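Local coordinates for protein apical membrane antigen AMA1 (Toxoplasma gondii ME49, PDB 4YIV) that plays an important role in host-cell invasion as part of the moving junction, the ring formed between parasite and host plasma membranes, at residues Y236-W241 and A329-A334; R298-Y303 and D317-C322. One frame throughout, in Å; residues are numbered along the deposited sequence.

In the fold
Both contacts lie in domain II, the second PAN-like domain of the ectodomain, on the same side of the chain's centre and with centres about 5 Å apart. Contact 1 is buried and joins two sheets, with the S331 hydroxyl of strand 329-333 bonding to the backbone of strand 236-242. Contact 2 is partly exposed: the loop 317-322 folds over the start of strand 300-305 with aliphatic groups on a tyrosine face, and its edge reaches a glycan. They share a sheet, since 329-333 and 300-305 are neighbours in it, with Y332 N bonded to G301 O. The loop of contact 2 also leads into strand 322-326, one of the two partners of 236-242, and D321 OD1 accepts from W241 N.

Contact 1. Residues Y236-W241 and A329-A334; sequences YRFGVW and AVSYTA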
loop_
_atom_site.group_PDB
_atom_site.type_symbol
_atom_site.label_atom_id
_atom_site.label_comp_id
_atom_site.label_asym_id
_atom_site.label_seq_id
_atom_site.Cartn_x
_atom_site.Cartn_y
_atom_site.Cartn_z
ATOM N N TYR A 236 11.813 -10.508 -12.446
ATOM C CA TYR A 236 12.911 -10.466 -11.485
ATOM C C TYR A 236 12.407 -10.973 -10.133
ATOM O O TYR A 236 11.235 -10.754 -9.808
ATOM C CB TYR A 236 13.459 -9.052 -11.325
ATOM C CG TYR A 236 14.190 -8.490 -12.537
ATOM C CD1 TYR A 236 15.564 -8.667 -12.704
ATOM C CD2 TYR A 236 13.509 -7.750 -13.489
ATOM C CE1 TYR A 236 16.230 -8.128 -13.815
ATOM C CE2 TYR A 236 14.164 -7.212 -14.589
ATOM C CZ TYR A 236 15.518 -7.405 -14.750
ATOM O OH TYR A 236 16.144 -6.864 -15.851
ATOM N N ARG A 237 13.291 -11.662 -9.399
ATOM C CA ARG A 237 13.099 -12.017 -7.980
ATOM C C ARG A 237 13.834 -11.052 -7.092
ATOM O O ARG A 237 15.010 -10.749 -7.334
ATOM C CB ARG A 237 13.623 -13.412 -7.678
ATOM C CG ARG A 237 13.025 -14.501 -8.482
ATOM C CD ARG A 237 13.692 -15.835 -8.105
ATOM N NE ARG A 237 13.137 -16.957 -8.855
ATOM C CZ ARG A 237 13.365 -18.227 -8.567
ATOM N NH1 ARG A 237 12.811 -19.164 -9.311
ATOM N NH2 ARG A 237 14.115 -18.551 -7.520
ATOM N N PHE A 238 13.154 -10.571 -6.053
ATOM C CA PHE A 238 13.797 -9.769 -5.044
ATOM C C PHE A 238 14.909 -10.605 -4.411
ATOM O O PHE A 238 14.776 -11.822 -4.282
ATOM C CB PHE A 238 12.805 -9.335 -3.949
ATOM C CG PHE A 238 11.882 -8.223 -4.331
ATOM C CD1 PHE A 238 12.278 -7.199 -5.175
ATOM C CD2 PHE A 238 10.597 -8.188 -3.797
ATOM C CE1 PHE A 238 11.415 -6.163 -5.478
ATOM C CE2 PHE A 238 9.716 -7.146 -4.111
ATOM C CZ PHE A 238 10.122 -6.139 -4.936
ATOM N N GLY A 239 15.983 -9.943 -4.011
ATOM C CA GLY A 239 17.080 -10.616 -3.350
ATOM C C GLY A 239 17.905 -9.704 -2.474
ATOM O O GLY A 239 17.695 -8.487 -2.432
ATOM N N VAL A 240 18.864 -10.310 -1.773
ATOM C CA VAL A 240 19.778 -9.585 -0.899
ATOM C C VAL A 240 21.235 -9.920 -1.245
ATOM O O VAL A 240 21.579 -11.078 -1.487
ATOM C CB VAL A 240 19.534 -9.917 0.583
ATOM C CG1 VAL A 240 18.099 -9.551 0.970
ATOM C CG2 VAL A 240 19.778 -11.386 0.829
ATOM N N TRP A 241 22.078 -8.901 -1.249
ATOM C CA TRP A 241 23.479 -9.084 -1.619
ATOM C C TRP A 241 24.243 -9.697 -0.450
ATOM O O TRP A 241 24.385 -9.074 0.605
ATOM C CB TRP A 241 24.105 -7.749 -2.027
ATOM C CG TRP A 241 25.459 -7.905 -2.687
ATOM C CD1 TRP A 241 26.685 -7.613 -2.140
ATOM C CD2 TRP A 241 25.718 -8.399 -4.007
ATOM N NE1 TRP A 241 27.682 -7.896 -3.041
ATOM C CE2 TRP A 241 27.117 -8.380 -4.194
ATOM C CE3 TRP A 241 24.904 -8.854 -5.052
ATOM C CZ2 TRP A 241 27.714 -8.791 -5.381
ATOM C CZ3 TRP A 241 25.499 -9.266 -6.233
ATOM C CH2 TRP A 241 26.890 -9.232 -6.387
ATOM N N ALA A 329 9.051 -15.056 -13.030
ATOM C CA ALA A 329 8.792 -14.504 -11.698
ATOM C C ALA A 329 8.129 -13.131 -11.772
ATOM O O ALA A 329 8.283 -12.420 -12.756
ATOM C CB ALA A 329 10.106 -14.413 -10.903
ATOM N N VAL A 330 7.409 -12.762 -10.711
ATOM C CA VAL A 330 6.963 -11.383 -10.500
ATOM C C VAL A 330 7.156 -11.069 -9.013
ATOM O O VAL A 330 6.706 -11.857 -8.162
ATOM C CB VAL A 330 5.468 -11.160 -10.887
ATOM C CG1 VAL A 330 5.083 -9.686 -10.690
ATOM C CG2 VAL A 330 5.189 -11.585 -12.330
ATOM N N SER A 331 7.820 -9.948 -8.733
ATOM C CA SER A 331 8.022 -9.450 -7.370
ATOM C C SER A 331 7.005 -8.393 -6.982
ATOM O O SER A 331 6.774 -7.420 -7.719
ATOM C CB SER A 331 9.443 -8.913 -7.234
ATOM O OG SER A 331 10.392 -9.982 -7.290
ATOM N N TYR A 332 6.404 -8.615 -5.808
ATOM C CA TYR A 332 5.300 -7.836 -5.246
ATOM C C TYR A 332 5.682 -7.254 -3.907
ATOM O O TYR A 332 6.568 -7.775 -3.230
ATOM C CB TYR A 332 4.063 -8.710 -5.034
ATOM C CG TYR A 332 3.521 -9.348 -6.303
ATOM C CD1 TYR A 332 2.943 -8.571 -7.316
ATOM C CD2 TYR A 332 3.596 -10.711 -6.489
ATOM C CE1 TYR A 332 2.445 -9.161 -8.472
ATOM C CE2 TYR A 332 3.093 -11.310 -7.639
ATOM C CZ TYR A 332 2.522 -10.525 -8.625
ATOM O OH TYR A 332 2.035 -11.132 -9.758
ATOM N N THR A 333 5.010 -6.183 -3.513
ATOM C CA THR A 333 5.078 -5.744 -2.136
ATOM C C THR A 333 3.695 -5.488 -1.617
ATOM O O THR A 333 2.708 -5.383 -2.379
ATOM C CB THR A 333 5.918 -4.449 -1.947
ATOM O OG1 THR A 333 5.154 -3.311 -2.344
ATOM C CG2 THR A 333 7.181 -4.517 -2.737
ATOM N N ALA A 334 3.607 -5.412 -0.289
ATOM C CA ALA A 334 2.373 -5.085 0.370
ATOM C C ALA A 334 1.779 -3.760 -0.093
ATOM O O ALA A 334 0.547 -3.547 -0.034
ATOM C CB ALA A 334 2.616 -5.077 1.919
#
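S331 reaches from strand 329-333 into the backbone of Y236-F238. Its OG donates to Y236 O at 2.8 Å, approaching 33° out of the carbonyl plane, and receives a weak bond from F238 N to S331 OG at 3.1 Å. With OG beside its own backbone N (chi1 -69°), the hydroxyl meets both peptide groups, so a buried polar atom has partners on the facing strand. The same side chain also makes a CH-pi contact: S331 CB sits 3.5 Å from the centroid of the F238 ring, almost on the ring normal. At the edge of that ring, F238 CE2 comes within 3.3 Å of Y332 O, while T333 CG2 lies near F238 CE2, neither over the face nor at the edge of the ring.

Beside the serine, A329 CB rests against R237 CG at 3.8 Å. Beyond CG the arginine runs extended to NE, which forms a salt bridge with D326 OD2. F27 meets F238 edge-to-face, and F302, from strand 300-305, packs on S331. The hydroxyl of Y236 bonds to I393 O.

The two strands run at 46° to one another and approach to 5.3 Å between axes. They belong to different sheets: 329-333 pairs with 233-234 and 300-305, whereas 236-242 lies between 245-248 and 322-326. A chain that leaves one sheet just after 233-234 thus enters the next at 236, and this side-chain-to-backbone junction is one of the places where the two sheets meet in the PAN-like domain II of AMA1.

Contact 2. Residues R298-Y303 and D317-C322; sequences RNYGFY and DQVPDC. With NAG (2-acetamido-2-deoxy-beta-D-glucopyranose), chain B.
R298 and D317 bring their backbones close, 3.6 Å between R298 CA and D317 CA, yet no hydrogen bond joins the two segments. Y300 carries the side-chain contact. P320 CD lies over one face of its ring, 4.0 Å from the ring centroid and 17° off the normal, a CH-pi contact displaced toward the rim, and V319 CA lies over the same face. N299 CB covers the opposite face near its centre, so the ring is sandwiched between aliphatic groups. The phenol oxygen is gripped by L29 N, and V319 CG2 touches that Y300 OH at 3.5 Å.

V319 uses its two methyls differently: CG1, anti to the backbone N (chi1 174°), packs on the acetyl methyl of the sugar, 3.4 Å from V319 CG1 to NAG C8. R298 and D317 make no ion pair with each other; R298 NH1 turns to D274 and N273.

With aliphatic carbons on both faces of the Y300 ring, the loop is held between these two segments by van der Waals and CH-pi contacts, its polar bonds going elsewhere. The chemistry implies that V319 bridges the phenol end of Y300 and the acetyl methyl of the protein's own glycan.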
loop_
_atom_site.group_PDB
_atom_site.type_symbol
_atom_site.label_atom_id
_atom_site.label_comp_id
_atom_site.label_asym_id
_atom_site.label_seq_id
_atom_site.Cartn_x
_atom_site.Cartn_y
_atom_site.Cartn_z
ATOM N N ARG A 298 7.192 -8.339 6.934
ATOM C CA ARG A 298 7.314 -9.285 5.835
ATOM C C ARG A 298 6.445 -8.727 4.727
ATOM O O ARG A 298 5.380 -9.215 4.461
ATOM C CB ARG A 298 6.786 -10.638 6.290
ATOM C CG ARG A 298 7.081 -11.773 5.343
ATOM C CD ARG A 298 6.443 -13.090 5.751
ATOM N NE ARG A 298 6.895 -13.581 7.036
ATOM C CZ ARG A 298 6.106 -13.893 8.052
ATOM N NH1 ARG A 298 4.804 -13.807 7.956
ATOM N NH2 ARG A 298 6.638 -14.333 9.160
ATOM N N ASN A 299 6.961 -7.686 4.110
ATOM C CA ASN A 299 6.271 -6.878 3.108
ATOM C C ASN A 299 6.549 -7.248 1.653
ATOM O O ASN A 299 5.923 -6.681 0.743
ATOM C CB ASN A 299 6.677 -5.416 3.249
ATOM C CG ASN A 299 6.412 -4.858 4.616
ATOM O OD1 ASN A 299 5.498 -5.291 5.311
ATOM N ND2 ASN A 299 7.181 -3.855 4.988
ATOM N N TYR A 300 7.461 -8.193 1.446
ATOM C CA TYR A 300 8.099 -8.402 0.151
ATOM C C TYR A 300 7.926 -9.819 -0.289
ATOM O O TYR A 300 7.994 -10.759 0.518
ATOM C CB TYR A 300 9.602 -8.053 0.234
ATOM C CG TYR A 300 9.844 -6.741 0.863
ATOM C CD1 TYR A 300 9.654 -5.571 0.133
ATOM C CD2 TYR A 300 10.217 -6.633 2.186
ATOM C CE1 TYR A 300 9.827 -4.371 0.679
ATOM C CE2 TYR A 300 10.402 -5.401 2.756
ATOM C CZ TYR A 300 10.212 -4.275 1.987
ATOM O OH TYR A 300 10.376 -3.032 2.512
ATOM N N GLY A 301 7.679 -10.013 -1.575
ATOM C CA GLY A 301 7.576 -11.369 -2.042
ATOM C C GLY A 301 7.661 -11.518 -3.533
ATOM O O GLY A 301 7.662 -10.515 -4.274
ATOM N N PHE A 302 7.767 -12.765 -3.970
ATOM C CA PHE A 302 7.591 -13.057 -5.393
ATOM C C PHE A 302 6.986 -14.390 -5.694
ATOM O O PHE A 302 7.133 -15.378 -4.972
ATOM C CB PHE A 302 8.923 -12.932 -6.163
ATOM C CG PHE A 302 10.064 -13.776 -5.624
ATOM C CD1 PHE A 302 10.231 -15.108 -6.016
ATOM C CD2 PHE A 302 10.988 -13.219 -4.738
ATOM C CE1 PHE A 302 11.323 -15.861 -5.531
ATOM C CE2 PHE A 302 12.078 -13.956 -4.269
ATOM C CZ PHE A 302 12.239 -15.275 -4.669
ATOM N N TYR A 303 6.255 -14.366 -6.797
ATOM C CA TYR A 303 5.774 -15.550 -7.431
ATOM C C TYR A 303 6.890 -16.144 -8.282
ATOM O O TYR A 303 7.650 -15.409 -8.915
ATOM C CB TYR A 303 4.578 -15.205 -8.277
ATOM C CG TYR A 303 4.106 -16.360 -9.074
ATOM C CD1 TYR A 303 4.642 -16.608 -10.327
ATOM C CD2 TYR A 303 3.131 -17.211 -8.585
ATOM C CE1 TYR A 303 4.227 -17.664 -11.070
ATOM C CE2 TYR A 303 2.714 -18.290 -9.329
ATOM C CZ TYR A 303 3.267 -18.495 -10.581
ATOM O OH TYR A 303 2.884 -19.547 -11.370
ATOM N N ASP A 317 10.887 -10.396 5.052
ATOM C CA ASP A 317 10.921 -9.047 5.604
ATOM C C ASP A 317 12.234 -8.341 5.288
ATOM O O ASP A 317 12.477 -7.230 5.758
ATOM C CB ASP A 317 10.684 -9.057 7.123
ATOM C CG ASP A 317 11.758 -9.833 7.898
ATOM O OD1 ASP A 317 12.719 -10.323 7.272
ATOM O OD2 ASP A 317 11.640 -9.936 9.149
ATOM N N GLN A 318 13.074 -8.980 4.482
ATOM C CA GLN A 318 14.336 -8.364 4.054
ATOM C C GLN A 318 14.146 -7.393 2.885
ATOM O O GLN A 318 13.735 -7.791 1.783
ATOM C CB GLN A 318 15.339 -9.460 3.664
ATOM C CG GLN A 318 15.758 -10.370 4.827
ATOM C CD GLN A 318 16.612 -9.639 5.861
ATOM O OE1 GLN A 318 16.303 -9.654 7.055
ATOM N NE2 GLN A 318 17.697 -8.993 5.402
ATOM N N VAL A 319 14.412 -6.118 3.135
ATOM C CA VAL A 319 14.352 -5.108 2.087
ATOM C C VAL A 319 15.290 -5.537 0.958
ATOM O O VAL A 319 16.465 -5.821 1.197
ATOM C CB VAL A 319 14.737 -3.727 2.618
ATOM C CG1 VAL A 319 14.823 -2.709 1.483
ATOM C CG2 VAL A 319 13.728 -3.263 3.656
ATOM N N PRO A 320 14.777 -5.621 -0.277
ATOM C CA PRO A 320 15.701 -6.046 -1.334
ATOM C C PRO A 320 16.781 -4.995 -1.663
ATOM O O PRO A 320 16.560 -3.771 -1.630
ATOM C CB PRO A 320 14.771 -6.286 -2.534
ATOM C CG PRO A 320 13.570 -5.524 -2.268
ATOM C CD PRO A 320 13.402 -5.438 -0.776
ATOM N N ASP A 321 17.980 -5.486 -1.966
ATOM C CA ASP A 321 19.046 -4.589 -2.404
ATOM C C ASP A 321 19.705 -5.124 -3.666
ATOM O O ASP A 321 20.687 -4.567 -4.142
ATOM C CB ASP A 321 20.074 -4.344 -1.272
ATOM C CG ASP A 321 20.859 -5.580 -0.878
ATOM O OD1 ASP A 321 20.805 -6.620 -1.572
ATOM O OD2 ASP A 321 21.547 -5.492 0.157
ATOM N N CYS A 322 19.134 -6.190 -4.223
ATOM C CA CYS A 322 19.496 -6.645 -5.552
ATOM C C CYS A 322 18.338 -7.462 -6.131
ATOM O O CYS A 322 17.317 -7.696 -5.467
ATOM C CB CYS A 322 20.794 -7.467 -5.526
ATOM S SG CYS A 322 20.759 -8.979 -4.500
HETATM C C1 NAG B . 16.298 0.616 4.141
HETATM C C2 NAG B . 17.769 0.227 4.260
HETATM C C3 NAG B . 18.227 0.222 5.711
HETATM C C4 NAG B . 17.868 1.545 6.370
HETATM C C5 NAG B . 16.380 1.824 6.201
HETATM C C6 NAG B . 16.003 3.156 6.839
HETATM C C7 NAG B . 18.145 -1.230 2.356
HETATM C C8 NAG B . 18.222 -2.647 1.870
HETATM N N2 NAG B . 17.987 -1.079 3.668
HETATM O O3 NAG B . 19.644 0.026 5.768
HETATM O O4 NAG B . 18.192 1.492 7.763
HETATM O O5 NAG B . 16.036 1.849 4.816
HETATM O O6 NAG B . 16.619 4.225 6.114
HETATM O O7 NAG B . 18.223 -0.277 1.598
#